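PDB 2PG0: acyl-CoA dehydrogenase from Geobacillus kaustophilus, which binds FAD and probably introduces a double bond between the alpha and beta carbons of thioester-bound acyl chains. Local coordinates for residues V251-A256 against T303-V308. Sequence-based numbering, arbitrary orientation.
Sequences VVAIAA and TFVDRV
Ala253 and Ile254, consecutive residues on helix 237-273, receive one methyl group of Val305 from helix 285-313. The contact is entirely apolar and small, burying 91 Å² over both sides, and no hydrogen bond crosses it. Ala253 comes first: its CB points at the opposing helix and lies 4.2 Å from Val305 CG2, a loose van der Waals approach of one methyl to another. At Ile254 the touching atom is the methylene CG1 rather than either methyl, and it stands 3.9 Å from the same Val305 CG2. With chi1 at -68°, CG1 lies beside the backbone N and anti to the carbonyl carbon; CD1 then runs on away from the valine, more distant from CG2 than CG1 is. The two side chains cross at about a right angle, the valine meeting the isoleucine at the middle of its longer branch. On the partner helix, CG2 of Val305 projects anti to its own backbone N and reaches between the two residues. The CA atoms nearest each other across the contact are those of Ile254 and Val305, 6.9 Å apart, and the helices run in broadly opposite directions. All three touching residues are buried in the helical C-terminal domain of the acyl-CoA dehydrogenase fold, away from the FAD-binding residues. Leu250, one turn before Ile254, also packs on Val305. The contact thus joins two long, roughly antiparallel helices of the C-terminal domain, with helix 319-343 beside the valine through Ile329, and helix 71-84 of the N-terminal domain beside the isoleucine through Val75 and Glu79.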
# COMPACT_ATOMS: atom_id res chain seq x y z
N VAL A 251 8.68 -15.60 19.52
CA VAL A 251 9.92 -16.10 18.93
C VAL A 251 9.95 -15.84 17.42
O VAL A 251 10.95 -15.36 16.88
CB VAL A 251 10.13 -17.60 19.27
CG1 VAL A 251 11.24 -18.21 18.43
CG2 VAL A 251 10.44 -17.75 20.77
N VAL A 252 8.84 -16.12 16.75
CA VAL A 252 8.71 -15.82 15.32
C VAL A 252 8.86 -14.32 15.04
O VAL A 252 9.57 -13.94 14.11
CB VAL A 252 7.39 -16.36 14.74
CG1 VAL A 252 7.13 -15.82 13.33
CG2 VAL A 252 7.43 -17.89 14.75
N ALA A 253 8.23 -13.48 15.86
CA ALA A 253 8.35 -12.03 15.71
C ALA A 253 9.80 -11.57 15.86
O ALA A 253 10.28 -10.74 15.08
CB ALA A 253 7.45 -11.30 16.72
N ILE A 254 10.50 -12.13 16.86
CA ILE A 254 11.92 -11.80 17.08
C ILE A 254 12.79 -12.15 15.86
O ILE A 254 13.59 -11.33 15.41
CB ILE A 254 12.48 -12.45 18.37
CG1 ILE A 254 11.83 -11.82 19.61
CG2 ILE A 254 14.02 -12.32 18.43
CD1 ILE A 254 11.98 -12.63 20.90
N ALA A 255 12.59 -13.35 15.31
CA ALA A 255 13.36 -13.82 14.14
C ALA A 255 13.07 -13.00 12.88
O ALA A 255 13.97 -12.70 12.10
CB ALA A 255 13.10 -15.31 13.88
N ALA A 256 11.80 -12.64 12.69
CA ALA A 256 11.45 -11.82 11.54
C ALA A 256 12.03 -10.40 11.65
O ALA A 256 12.48 -9.83 10.64
CB ALA A 256 9.94 -11.79 11.34
N THR A 303 11.22 -1.44 18.38
CA THR A 303 10.69 -0.83 19.60
C THR A 303 9.50 -1.63 20.15
O THR A 303 9.41 -1.84 21.36
CB THR A 303 10.30 0.64 19.35
OG1 THR A 303 11.43 1.33 18.80
CG2 THR A 303 9.87 1.34 20.65
N PHE A 304 8.62 -2.08 19.27
CA PHE A 304 7.43 -2.82 19.69
C PHE A 304 7.78 -4.21 20.23
O PHE A 304 7.35 -4.59 21.33
CB PHE A 304 6.41 -2.93 18.55
CG PHE A 304 5.06 -3.40 18.98
CD1 PHE A 304 4.16 -2.51 19.58
CD2 PHE A 304 4.67 -4.72 18.79
CE1 PHE A 304 2.90 -2.93 19.98
CE2 PHE A 304 3.40 -5.16 19.19
CZ PHE A 304 2.52 -4.26 19.78
N VAL A 305 8.58 -4.97 19.47
CA VAL A 305 8.94 -6.32 19.93
C VAL A 305 9.72 -6.28 21.25
O VAL A 305 9.51 -7.12 22.13
CB VAL A 305 9.67 -7.15 18.84
CG1 VAL A 305 11.12 -6.71 18.68
CG2 VAL A 305 9.57 -8.65 19.13
N ASP A 306 10.58 -5.27 21.40
CA ASP A 306 11.36 -5.08 22.63
C ASP A 306 10.44 -4.81 23.82
O ASP A 306 10.67 -5.34 24.92
CB ASP A 306 12.36 -3.93 22.47
CG ASP A 306 13.66 -4.36 21.79
OD1 ASP A 306 13.85 -5.56 21.49
OD2 ASP A 306 14.50 -3.47 21.56
N ARG A 307 9.40 -4.01 23.60
CA ARG A 307 8.42 -3.76 24.66
C ARG A 307 7.64 -5.03 25.02
O ARG A 307 7.42 -5.32 26.20
CB ARG A 307 7.47 -2.62 24.26
CG ARG A 307 6.51 -2.19 25.35
CD ARG A 307 7.24 -1.61 26.56
NE ARG A 307 6.29 -1.30 27.62
CZ ARG A 307 5.92 -2.16 28.56
NH1 ARG A 307 6.45 -3.38 28.58
NH2 ARG A 307 5.05 -1.80 29.49
N VAL A 308 7.23 -5.79 24.00
CA VAL A 308 6.54 -7.06 24.22
C VAL A 308 7.42 -8.06 24.99
O VAL A 308 6.94 -8.73 25.90
CB VAL A 308 5.99 -7.65 22.89
CG1 VAL A 308 5.43 -9.05 23.10
CG2 VAL A 308 4.89 -6.73 22.33